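Local coordinates for lipase (Penicillium expansum, PDB 3G7N), which hydrolyses triacylglycerols and related acylglycerol lipids, including tributyrin, to release free fatty acids, as a secreted alkaline lipase of the alpha/beta-hydrolase superfamily, at residues A[15-20]-A[28-33]; A[21-26]-A[248-253]; A[85-90]-A[146-151]. All coordinates share one frame; numbering follows the deposited sequence.

Contact 1 (A[15-20]-A[28-33]); sequences AKLSSA and KAFDVT. With SO4 (sulfate ion), chain E.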
ATOM      1  N   ALA A  15       2.870   8.548   3.876  1.00  7.87           N
ATOM      2  CA  ALA A  15       1.571   9.208   3.947  1.00  8.67           C
ATOM      3  C   ALA A  15       1.522  10.460   3.106  1.00  8.43           C
ATOM      4  O   ALA A  15       0.514  10.737   2.465  1.00  8.78           O
ATOM      5  CB  ALA A  15       1.216   9.499   5.391  1.00  9.37           C
ATOM      6  N   LYS A  16       2.638  11.208   3.065  1.00  8.24           N
ATOM      7  CA  LYS A  16       2.716  12.361   2.166  1.00  9.24           C
ATOM      8  C   LYS A  16       2.605  11.974   0.689  1.00  6.96           C
ATOM      9  O   LYS A  16       1.893  12.599  -0.070  1.00  7.99           O
ATOM     10  CB  LYS A  16       3.981  13.192   2.416  1.00 10.23           C
ATOM     11  CG  LYS A  16       3.960  13.903   3.774  1.00 12.71           C
ATOM     12  CD  LYS A  16       5.371  14.343   4.226  1.00 21.02           C
ATOM     13  CE  LYS A  16       5.942  15.434   3.370  1.00 30.14           C
ATOM     14  NZ  LYS A  16       7.251  15.872   3.948  1.00 26.05           N
ATOM     15  N   LEU A  17       3.319  10.922   0.290  1.00  7.41           N
ATOM     16  CA  LEU A  17       3.235  10.432  -1.079  1.00  7.62           C
ATOM     17  C   LEU A  17       1.829   9.954  -1.409  1.00  6.57           C
ATOM     18  O   LEU A  17       1.317  10.195  -2.504  1.00  7.74           O
ATOM     19  CB  LEU A  17       4.230   9.292  -1.299  1.00  7.30           C
ATOM     20  CG  LEU A  17       5.713   9.676  -1.208  1.00  8.01           C
ATOM     21  CD1 LEU A  17       6.574   8.444  -1.334  1.00  9.90           C
ATOM     22  CD2 LEU A  17       6.101  10.698  -2.265  1.00 11.26           C
ATOM     23  N   SER A  18       1.222   9.248  -0.461  1.00  7.86           N
ATOM     24  CA  SER A  18      -0.144   8.774  -0.662  1.00  8.12           C
ATOM     25  C   SER A  18      -1.122   9.941  -0.832  1.00  8.62           C
ATOM     26  O   SER A  18      -2.010   9.890  -1.668  1.00  9.34           O
ATOM     27  CB  SER A  18      -0.576   7.919   0.513  1.00  7.53           C
ATOM     28  OG  SER A  18       0.172   6.717   0.624  1.00  8.37           O
ATOM     29  N   SER A  19      -0.934  10.999  -0.037  1.00  7.82           N
ATOM     30  CA  SER A  19      -1.745  12.223  -0.171  1.00  8.48           C
ATOM     31  C   SER A  19      -1.554  12.891  -1.537  1.00  9.28           C
ATOM     32  O   SER A  19      -2.518  13.278  -2.210  1.00  9.51           O
ATOM     33  CB  SER A  19      -1.379  13.197   0.960  1.00 10.04           C
ATOM     34  OG  SER A  19      -2.175  14.386   0.926  1.00 10.01           O
ATOM     35  N   ALA A  20      -0.298  12.914  -1.997  1.00 10.11           N
ATOM     36  CA  ALA A  20       0.023  13.466  -3.323  1.00  9.03           C
ATOM     37  C   ALA A  20      -0.738  12.740  -4.427  1.00  9.51           C
ATOM     38  O   ALA A  20      -1.083  13.343  -5.447  1.00 10.22           O
ATOM     39  CB  ALA A  20       1.538  13.416  -3.583  1.00 11.95           C
ATOM     40  N   LYS A  28       6.054  16.025  -9.878  1.00 12.01           N
ATOM     41  CA  LYS A  28       6.741  15.422  -8.738  1.00 12.14           C
ATOM     42  C   LYS A  28       5.786  15.295  -7.572  1.00 11.71           C
ATOM     43  O   LYS A  28       4.831  16.067  -7.441  1.00 12.37           O
ATOM     44  CB  LYS A  28       7.975  16.221  -8.334  1.00 14.98           C
ATOM     45  CG  LYS A  28       7.769  17.717  -8.298  1.00 22.85           C
ATOM     46  CD  LYS A  28       7.193  18.174  -6.960  1.00 30.68           C
ATOM     47  CE  LYS A  28       8.212  18.110  -5.820  1.00 24.92           C
ATOM     48  NZ  LYS A  28       9.455  18.890  -6.092  1.00 43.68           N
ATOM     49  N   ALA A  29       6.057  14.312  -6.729  1.00 10.38           N
ATOM     50  CA  ALA A  29       5.382  14.195  -5.449  1.00 12.23           C
ATOM     51  C   ALA A  29       6.503  14.137  -4.439  1.00  9.62           C
ATOM     52  O   ALA A  29       7.198  13.134  -4.331  1.00  9.39           O
ATOM     53  CB  ALA A  29       4.551  12.926  -5.407  1.00 12.84           C
ATOM     54  N   PHE A  30       6.718  15.255  -3.747  1.00 10.77           N
ATOM     55  CA  PHE A  30       7.822  15.350  -2.834  1.00 10.65           C
ATOM     56  C   PHE A  30       9.130  14.950  -3.509  1.00 10.66           C
ATOM     57  O   PHE A  30       9.435  15.517  -4.567  1.00 13.09           O
ATOM     58  CB  PHE A  30       7.505  14.605  -1.535  1.00 10.74           C
ATOM     59  CG  PHE A  30       6.302  15.167  -0.822  1.00  9.33           C
ATOM     60  CD1 PHE A  30       6.432  16.314  -0.053  1.00 10.43           C
ATOM     61  CD2 PHE A  30       5.020  14.729  -1.139  1.00 11.94           C
ATOM     62  CE1 PHE A  30       5.306  16.978   0.417  1.00 12.80           C
ATOM     63  CE2 PHE A  30       3.903  15.343  -0.588  1.00 13.74           C
ATOM     64  CZ  PHE A  30       4.051  16.494   0.162  1.00 12.08           C
ATOM     65  N   ASP A  31       9.861  13.972  -2.989  1.00  9.92           N
ATOM     66  CA  ASP A  31      11.162  13.627  -3.577  1.00  9.88           C
ATOM     67  C   ASP A  31      11.050  12.735  -4.832  1.00 10.34           C
ATOM     68  O   ASP A  31      12.063  12.418  -5.468  1.00 11.38           O
ATOM     69  CB  ASP A  31      12.040  12.960  -2.536  1.00 11.63           C
ATOM     70  CG  ASP A  31      11.403  11.716  -1.955  1.00 10.69           C
ATOM     71  OD1 ASP A  31      10.473  11.869  -1.128  1.00 12.52           O
ATOM     72  OD2 ASP A  31      11.782  10.587  -2.333  1.00 11.35           O
ATOM     73  N   VAL A  32       9.840  12.291  -5.160  1.00  9.60           N
ATOM     74  CA  VAL A  32       9.635  11.395  -6.308  1.00  9.34           C
ATOM     75  C   VAL A  32       9.316  12.186  -7.578  1.00 10.55           C
ATOM     76  O   VAL A  32       8.317  12.923  -7.654  1.00 12.08           O
ATOM     77  CB  VAL A  32       8.517  10.364  -6.020  1.00  8.49           C
ATOM     78  CG1 VAL A  32       8.197   9.551  -7.290  1.00 11.25           C
ATOM     79  CG2 VAL A  32       8.920   9.471  -4.858  1.00 10.35           C
ATOM     80  N   THR A  33      10.180  12.055  -8.582  1.00  8.30           N
ATOM     81  CA  THR A  33       9.901  12.590  -9.914  1.00  9.25           C
ATOM     82  C   THR A  33       8.985  11.615 -10.657  1.00  8.84           C
ATOM     83  O   THR A  33       9.294  10.433 -10.788  1.00  9.53           O
ATOM     84  CB  THR A  33      11.190  12.755 -10.712  1.00 10.11           C
ATOM     85  OG1 THR A  33      12.068  13.654 -10.016  1.00 13.48           O
ATOM     86  CG2 THR A  33      10.905  13.308 -12.101  1.00 12.46           C
TER
HETATM   87  S   SO4 E 261       7.154  19.273   3.389  1.00 19.16           S
HETATM   88  O1  SO4 E 261       5.776  19.566   3.002  1.00 26.04           O
HETATM   89  O2  SO4 E 261       7.732  18.120   2.686  1.00 24.57           O
HETATM   90  O3  SO4 E 261       8.002  20.450   3.176  1.00 27.07           O
HETATM   91  O4  SO4 E 261       7.174  19.013   4.833  1.00 27.47           O
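Ala20 and Ala29 meet methyl to methyl, CB to CB at 3.6 Å, where the N-terminal helix 8-23 packs against a type II' beta turn. That turn, Ala29 to Val32, joins the outermost strand 28-29 of the large alpha/beta-hydrolase sheet to strand 32-40 and is closed in both directions by backbone bonds between its end residues. The buried side of the contact is tight, and its side chains are all apolar. The CD2 branch of Leu17 does the touching: CD2 lies 4.0 Å from CG2 of Val32, the two side chains crossing at about a right angle, and 3.4 Å from the carbonyl O of Ala29. The same CD2 also approaches CB of Phe30 and stands at the edge of its ring, near the ring plane.

The more exposed side is built from longer side chains, an aromatic ring and a lysine. Phe30 holds the second position of the turn with a positive phi (52°), and its ring reaches back to the helix. Lys16 crosses one ring face: CB sits 3.7 Å above the plane toward the rim, and CE makes a CH-pi contact 3.8 Å from the ring centroid. The lysine chain bends at chi3 (68°), which brings CE over the ring. Its ammonium group is hydrogen-bonded to a sulfate, probably from the crystallisation liquor, which Ser258 OG also binds. Asp31, at the third turn position, turns its carboxylate to Arg13 in a salt bridge and to Ser52. No hydrogen bond joins the two segments directly; the sulfate takes the lysine's, NZ to O2 at 2.6 Å, and this O2 lies at the edge of the Phe30 ring, near its plane, 3.5 Å from CE1.

Contact 2 (A[21-26]-A[248-253]); sequences AYTGCI and VMLTAG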
ATOM      1  N   ALA A  21      -0.900  11.426  -4.280  1.00  8.92           N
ATOM      2  CA  ALA A  21      -1.629  10.665  -5.273  1.00 10.24           C
ATOM      3  C   ALA A  21      -3.095  11.113  -5.351  1.00  9.89           C
ATOM      4  O   ALA A  21      -3.668  11.180  -6.438  1.00 11.11           O
ATOM      5  CB  ALA A  21      -1.549   9.199  -4.974  1.00 11.55           C
ATOM      6  N   TYR A  22      -3.687  11.434  -4.202  1.00  9.50           N
ATOM      7  CA  TYR A  22      -5.052  11.991  -4.196  1.00 11.26           C
ATOM      8  C   TYR A  22      -5.078  13.398  -4.800  1.00 10.43           C
ATOM      9  O   TYR A  22      -5.980  13.727  -5.564  1.00 12.76           O
ATOM     10  CB  TYR A  22      -5.607  12.050  -2.775  1.00 11.16           C
ATOM     11  CG  TYR A  22      -5.982  10.717  -2.177  1.00  9.26           C
ATOM     12  CD1 TYR A  22      -7.136  10.048  -2.594  1.00  9.72           C
ATOM     13  CD2 TYR A  22      -5.248  10.176  -1.123  1.00  9.59           C
ATOM     14  CE1 TYR A  22      -7.520   8.849  -1.995  1.00  9.81           C
ATOM     15  CE2 TYR A  22      -5.648   9.008  -0.503  1.00  9.16           C
ATOM     16  CZ  TYR A  22      -6.796   8.368  -0.927  1.00  9.43           C
ATOM     17  OH  TYR A  22      -7.185   7.225  -0.292  1.00 10.22           O
ATOM     18  N   THR A  23      -4.062  14.208  -4.514  1.00 10.33           N
ATOM     19  CA  THR A  23      -3.995  15.574  -5.023  1.00 12.17           C
ATOM     20  C   THR A  23      -3.785  15.606  -6.533  1.00 12.77           C
ATOM     21  O   THR A  23      -4.340  16.462  -7.223  1.00 15.20           O
ATOM     22  CB  THR A  23      -2.847  16.317  -4.329  1.00 11.54           C
ATOM     23  OG1 THR A  23      -3.143  16.426  -2.941  1.00 12.86           O
ATOM     24  CG2 THR A  23      -2.624  17.703  -4.927  1.00 14.50           C
ATOM     25  N   GLY A  24      -3.116  14.587  -7.070  1.00 13.40           N
ATOM     26  CA  GLY A  24      -2.772  14.558  -8.491  1.00 15.71           C
ATOM     27  C   GLY A  24      -1.642  15.518  -8.806  1.00 14.99           C
ATOM     28  O   GLY A  24      -1.610  16.134  -9.870  1.00 16.93           O
ATOM     29  N   CYS A  25      -0.637  15.537  -7.943  1.00 13.66           N
ATOM     30  CA  CYS A  25       0.550  16.383  -8.130  1.00 14.63           C
ATOM     31  C   CYS A  25       1.142  16.285  -9.531  1.00 15.56           C
ATOM     32  O   CYS A  25       1.280  15.188 -10.063  1.00 15.72           O
ATOM     33  CB  CYS A  25       1.610  16.017  -7.094  1.00 16.18           C
ATOM     34  SG  CYS A  25       1.074  16.317  -5.429  1.00 16.00           S
ATOM     35  N   ILE A  26       1.553  17.435 -10.062  1.00 15.65           N
ATOM     36  CA  ILE A  26       2.146  17.615 -11.380  1.00 18.35           C
ATOM     37  C   ILE A  26       3.658  17.486 -11.238  1.00 15.44           C
ATOM     38  O   ILE A  26       4.254  18.112 -10.368  1.00 15.14           O
ATOM     39  CB  ILE A  26       1.858  19.071 -11.877  1.00 21.32           C
ATOM     40  CG1 ILE A  26       0.355  19.360 -11.849  1.00 26.04           C
ATOM     41  CG2 ILE A  26       2.452  19.320 -13.243  1.00 24.27           C
ATOM     42  CD1 ILE A  26      -0.464  18.333 -12.624  1.00 24.59           C
ATOM     43  N   VAL A 248      -3.278  14.275   6.940  1.00 10.97           N
ATOM     44  CA  VAL A 248      -4.651  14.139   6.477  1.00 10.69           C
ATOM     45  C   VAL A 248      -4.645  14.149   4.957  1.00  9.74           C
ATOM     46  O   VAL A 248      -4.050  15.025   4.326  1.00 10.49           O
ATOM     47  CB  VAL A 248      -5.529  15.303   7.002  1.00 10.93           C
ATOM     48  CG1 VAL A 248      -6.914  15.292   6.379  1.00 11.08           C
ATOM     49  CG2 VAL A 248      -5.584  15.286   8.542  1.00 13.30           C
ATOM     50  N   MET A 249      -5.155  13.082   4.356  1.00  9.41           N
ATOM     51  CA  MET A 249      -5.111  12.955   2.909  1.00  9.39           C
ATOM     52  C   MET A 249      -5.675  14.186   2.226  1.00 10.47           C
ATOM     53  O   MET A 249      -6.717  14.710   2.645  1.00 10.72           O
ATOM     54  CB  MET A 249      -5.843  11.693   2.447  1.00 10.18           C
ATOM     55  CG  MET A 249      -5.194  10.396   2.922  1.00  9.06           C
ATOM     56  SD  MET A 249      -3.491  10.178   2.341  1.00  9.10           S
ATOM     57  CE  MET A 249      -2.607   9.960   3.875  1.00 15.79           C
ATOM     58  N   LEU A 250      -5.017  14.592   1.139  1.00 10.79           N
ATOM     59  CA  LEU A 250      -5.318  15.786   0.360  1.00 14.40           C
ATOM     60  C   LEU A 250      -4.769  17.091   0.913  1.00 14.88           C
ATOM     61  O   LEU A 250      -4.778  18.099   0.194  1.00 20.20           O
ATOM     62  CB  LEU A 250      -6.808  15.914   0.035  1.00 16.54           C
ATOM     63  CG  LEU A 250      -7.321  14.996  -1.057  1.00 18.34           C
ATOM     64  CD1 LEU A 250      -8.855  15.009  -1.058  1.00 27.25           C
ATOM     65  CD2 LEU A 250      -6.777  15.418  -2.410  1.00 18.43           C
ATOM     66  N   THR A 251      -4.161  17.063   2.093  1.00 12.48           N
ATOM     67  CA  THR A 251      -3.708  18.306   2.720  1.00 15.20           C
ATOM     68  C   THR A 251      -2.190  18.480   2.710  1.00 17.54           C
ATOM     69  O   THR A 251      -1.675  19.503   3.147  1.00 18.86           O
ATOM     70  CB  THR A 251      -4.206  18.437   4.170  1.00 16.07           C
ATOM     71  OG1 THR A 251      -3.462  17.557   5.009  1.00 15.24           O
ATOM     72  CG2 THR A 251      -5.703  18.164   4.267  1.00 16.62           C
ATOM     73  N   ALA A 252      -1.464  17.450   2.286  1.00 14.15           N
ATOM     74  CA  ALA A 252      -0.012  17.511   2.238  1.00 15.29           C
ATOM     75  C   ALA A 252       0.521  18.428   1.133  1.00 11.48           C
ATOM     76  O   ALA A 252       1.683  18.822   1.192  1.00 14.03           O
ATOM     77  CB  ALA A 252       0.587  16.110   2.106  1.00 13.32           C
ATOM     78  N   GLY A 253      -0.268  18.668   0.099  1.00 13.38           N
ATOM     79  CA  GLY A 253       0.285  19.256  -1.130  1.00 13.99           C
ATOM     80  C   GLY A 253       1.237  18.312  -1.841  1.00 13.13           C
ATOM     81  O   GLY A 253       1.092  17.085  -1.780  1.00 12.82           O
TER
HETATM   82  O   HOH W   1      -1.431  16.111  -0.975  1.00 12.35           O
HETATM   83  O   HOH W   2      -4.538  18.647  -2.324  1.00 24.43           O
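The Tyr22 ring presents its CD2-CE2 side to Met249 in a Met-aromatic contact, with SD at the ring edge, 4.9 Å from the centroid and 75° off the normal. Met249 CG comes in obliquely, 3.7 Å from Tyr22 CE2. The chain of Met249 folds at chi2 (-60°), which swings SD back beside the ring, while CB faces the same two ring carbons. At the far end of the ring the Tyr22 hydroxyl is hydrogen-bonded to His131 ND1, and the side chain also touches Ser132, assigned as the catalytic nucleophile, so the contact borders the active site of this hydrolase fold.

Tyr22 and Thr23 end helix 8-23, and Gly24 leaves it with positive phi. Across the contact, Val248 to Thr251 form a type II turn, in which Val248 O accepts from both the backbone N and OG1 of Thr251. Leu250 leans from this turn onto the helix end, its CD2 3.6 Å from Tyr22 CB and close to the Tyr22 carbonyl carbon.

Beyond Leu250 the two segments are joined through water. Cys25, disulfide-bonded to Cys254, brings SG to 3.7 Å from Gly253 O. One water lies 2.6 Å from Thr23 OG1 and donates to Gly253 O (2.8 Å). A second lies 2.7 Å from Thr23 OG1 and donates to Leu250 O (2.6 Å).

Contact 3 (A[85-90]-A[146-151]); sequences SGVTFP and AQNFPD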
ATOM      1  N   SER A  85       1.016 -11.261 -14.933  1.00 12.27           N
ATOM      2  CA  SER A  85       2.252 -11.584 -15.633  1.00 13.29           C
ATOM      3  C   SER A  85       3.451 -11.539 -14.697  1.00 14.68           C
ATOM      4  O   SER A  85       3.595 -10.616 -13.875  1.00 13.33           O
ATOM      5  CB  SER A  85       2.445 -10.672 -16.839  1.00 15.62           C
ATOM      6  OG  SER A  85       2.672  -9.327 -16.444  1.00 16.72           O
ATOM      7  N   GLY A  86       4.315 -12.542 -14.815  1.00 14.34           N
ATOM      8  CA  GLY A  86       5.556 -12.597 -14.070  1.00 14.19           C
ATOM      9  C   GLY A  86       5.373 -13.088 -12.652  1.00 13.20           C
ATOM     10  O   GLY A  86       6.335 -13.195 -11.907  1.00 14.91           O
ATOM     11  N   VAL A  87       4.123 -13.371 -12.276  1.00 13.95           N
ATOM     12  CA  VAL A  87       3.825 -13.880 -10.941  1.00 15.09           C
ATOM     13  C   VAL A  87       3.357 -15.331 -11.019  1.00 14.65           C
ATOM     14  O   VAL A  87       2.498 -15.661 -11.836  1.00 15.77           O
ATOM     15  CB  VAL A  87       2.710 -13.053 -10.241  1.00 15.16           C
ATOM     16  CG1 VAL A  87       2.446 -13.587  -8.846  1.00 15.19           C
ATOM     17  CG2 VAL A  87       3.089 -11.571 -10.218  1.00 13.51           C
ATOM     18  N   THR A  88       3.934 -16.184 -10.181  1.00 13.90           N
ATOM     19  CA  THR A  88       3.475 -17.571 -10.087  1.00 16.64           C
ATOM     20  C   THR A  88       2.796 -17.796  -8.732  1.00 12.61           C
ATOM     21  O   THR A  88       3.450 -17.972  -7.715  1.00 16.38           O
ATOM     22  CB  THR A  88       4.632 -18.565 -10.286  1.00 19.48           C
ATOM     23  OG1 THR A  88       5.259 -18.318 -11.556  1.00 22.98           O
ATOM     24  CG2 THR A  88       4.102 -19.999 -10.275  1.00 22.61           C
ATOM     25  N   PHE A  89       1.465 -17.821  -8.751  1.00 15.20           N
ATOM     26  CA  PHE A  89       0.687 -17.988  -7.514  1.00 15.45           C
ATOM     27  C   PHE A  89       0.512 -19.470  -7.207  1.00 16.27           C
ATOM     28  O   PHE A  89       0.006 -20.207  -8.067  1.00 17.83           O
ATOM     29  CB  PHE A  89      -0.708 -17.371  -7.666  1.00 14.65           C
ATOM     30  CG  PHE A  89      -0.716 -15.861  -7.702  1.00 14.25           C
ATOM     31  CD1 PHE A  89      -0.618 -15.126  -6.529  1.00 14.63           C
ATOM     32  CD2 PHE A  89      -0.935 -15.195  -8.893  1.00 13.32           C
ATOM     33  CE1 PHE A  89      -0.719 -13.733  -6.556  1.00 14.84           C
ATOM     34  CE2 PHE A  89      -1.069 -13.803  -8.923  1.00 14.69           C
ATOM     35  CZ  PHE A  89      -1.038 -13.094  -7.736  1.00 14.26           C
ATOM     36  N   PRO A  90       0.691 -19.856  -5.935  1.00 15.34           N
ATOM     37  CA  PRO A  90       0.249 -21.202  -5.563  1.00 16.43           C
ATOM     38  C   PRO A  90      -1.238 -21.388  -5.798  1.00 18.03           C
ATOM     39  O   PRO A  90      -2.024 -20.435  -5.670  1.00 16.65           O
ATOM     40  CB  PRO A  90       0.570 -21.283  -4.077  1.00 18.18           C
ATOM     41  CG  PRO A  90       1.773 -20.371  -3.920  1.00 17.54           C
ATOM     42  CD  PRO A  90       1.541 -19.245  -4.899  1.00 17.29           C
ATOM     43  N   ALA A 146       7.954  -8.040  -6.262  1.00 10.07           N
ATOM     44  CA  ALA A 146       8.883  -9.060  -5.763  1.00 10.44           C
ATOM     45  C   ALA A 146       9.055 -10.171  -6.782  1.00 11.15           C
ATOM     46  O   ALA A 146      10.183 -10.663  -6.983  1.00 13.70           O
ATOM     47  CB  ALA A 146       8.377  -9.638  -4.445  1.00 11.89           C
ATOM     48  N   GLN A 147       7.965 -10.570  -7.420  1.00  9.62           N
ATOM     49  CA  GLN A 147       7.992 -11.698  -8.346  1.00 11.76           C
ATOM     50  C   GLN A 147       8.614 -11.297  -9.682  1.00 12.90           C
ATOM     51  O   GLN A 147       9.345 -12.094 -10.304  1.00 14.81           O
ATOM     52  CB  GLN A 147       6.579 -12.220  -8.567  1.00 11.64           C
ATOM     53  CG  GLN A 147       6.018 -12.964  -7.371  1.00 13.66           C
ATOM     54  CD  GLN A 147       6.416 -14.420  -7.375  1.00 12.87           C
ATOM     55  OE1 GLN A 147       7.028 -14.908  -6.420  1.00 16.47           O
ATOM     56  NE2 GLN A 147       6.003 -15.129  -8.396  1.00 12.90           N
ATOM     57  N   ASN A 148       8.344 -10.079 -10.148  1.00 11.64           N
ATOM     58  CA  ASN A 148       8.900  -9.628 -11.422  1.00 12.14           C
ATOM     59  C   ASN A 148      10.340  -9.156 -11.333  1.00 12.01           C
ATOM     60  O   ASN A 148      11.089  -9.258 -12.315  1.00 13.26           O
ATOM     61  CB  ASN A 148       8.035  -8.535 -12.039  1.00 10.82           C
ATOM     62  CG  ASN A 148       6.855  -9.099 -12.817  1.00 12.86           C
ATOM     63  OD1 ASN A 148       6.993  -9.450 -13.992  1.00 15.84           O
ATOM     64  ND2 ASN A 148       5.708  -9.273 -12.151  1.00 12.59           N
ATOM     65  N   PHE A 149      10.760  -8.689 -10.162  1.00 11.43           N
ATOM     66  CA  PHE A 149      12.083  -8.089  -9.981  1.00 10.44           C
ATOM     67  C   PHE A 149      12.776  -8.675  -8.744  1.00 11.85           C
ATOM     68  O   PHE A 149      13.093  -7.964  -7.796  1.00 12.20           O
ATOM     69  CB  PHE A 149      11.974  -6.554  -9.901  1.00 11.95           C
ATOM     70  CG  PHE A 149      11.235  -5.945 -11.055  1.00 10.97           C
ATOM     71  CD1 PHE A 149      11.790  -5.948 -12.330  1.00 12.76           C
ATOM     72  CD2 PHE A 149      10.001  -5.338 -10.875  1.00 11.37           C
ATOM     73  CE1 PHE A 149      11.118  -5.418 -13.393  1.00 13.31           C
ATOM     74  CE2 PHE A 149       9.319  -4.807 -11.944  1.00 12.63           C
ATOM     75  CZ  PHE A 149       9.893  -4.806 -13.201  1.00 12.23           C
ATOM     76  N   PRO A 150      13.106  -9.986  -8.802  1.00 14.87           N
ATOM     77  CA  PRO A 150      13.608 -10.676  -7.617  1.00 17.15           C
ATOM     78  C   PRO A 150      15.036 -10.290  -7.195  1.00 17.61           C
ATOM     79  O   PRO A 150      15.412 -10.497  -6.039  1.00 20.47           O
ATOM     80  CB  PRO A 150      13.558 -12.154  -8.022  1.00 18.63           C
ATOM     81  CG  PRO A 150      13.615 -12.148  -9.509  1.00 17.54           C
ATOM     82  CD  PRO A 150      12.846 -10.917  -9.915  1.00 15.27           C
ATOM     83  N   ASP A 151      15.744  -9.561  -8.044  1.00 16.37           N
ATOM     84  CA  ASP A 151      17.074  -9.078  -7.683  1.00 18.97           C
ATOM     85  C   ASP A 151      17.103  -7.659  -7.121  1.00 18.46           C
ATOM     86  O   ASP A 151      18.176  -7.073  -6.979  1.00 20.82           O
ATOM     87  CB  ASP A 151      18.019  -9.197  -8.881  1.00 20.19           C
ATOM     88  CG  ASP A 151      17.569  -8.368 -10.064  1.00 25.68           C
ATOM     89  OD1 ASP A 151      16.411  -7.895 -10.063  1.00 33.89           O
ATOM     90  OD2 ASP A 151      18.331  -8.284 -11.057  1.00 33.80           O
TER
HETATM   91  O   HOH W   3       5.493  -9.239 -16.302  1.00 16.93           O
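The loop and the helix end come closest where Gly86 faces Asn148 (CA atoms 5.2 Å apart) and Val87 faces Gln147 (5.4 Å). Residues 85-90 form an irregular loop between strands 79-80 and 95-96; residues 146-148 are the last turn of helix 133-148, which leaves helical geometry at Phe149. Gly86, with positive phi, has no side chain, and its CA lies 3.5 Å from Asn148 OD1.

Asn148 meets the loop with both ends of its amide, ND2 directly and OD1 through a water. ND2 donates an almost straight bond to Ser85 O (3.0 Å, 168°), although the place of that oxygen is less certain, and ND2 is also bonded to Ala144 O within its own helix. OD1 accepts from a water that donates to Ser85 OG as well; that hydroxyl is further held by Asp108 of helix 97-120. Gln147 crosses Val87 at about a right angle, its CB 3.9 Å from Val87 CG2 and its CG facing CG1. Val87 CG1 in turn lies over the centre of the Phe89 ring. The loop is held at the surface, away from the catalytic residues, by an amide hydrogen bond, a water bridge and Gln147 methylenes packed on Val87.

From the N terminus, helix 8-23 comes first and serves both contact 1 and contact 2. Contact 1 closes a short loop, bringing the chain back onto the helix at the outermost strand 28-29 and the start of strand 32-40. Contact 2 closes a loop of more than 220 residues, bringing the C-terminal region to the end of the same helix. Their segments alternate along the chain, so these two cross, and they touch directly, with Ser19 OG reaching Leu250 N. Contact 3 is nested inside the long loop of contact 2. It ties the 85-90 loop to the end of helix 133-148, about 31 Å from contact 2 between centres, on the opposite side of the chain's centre.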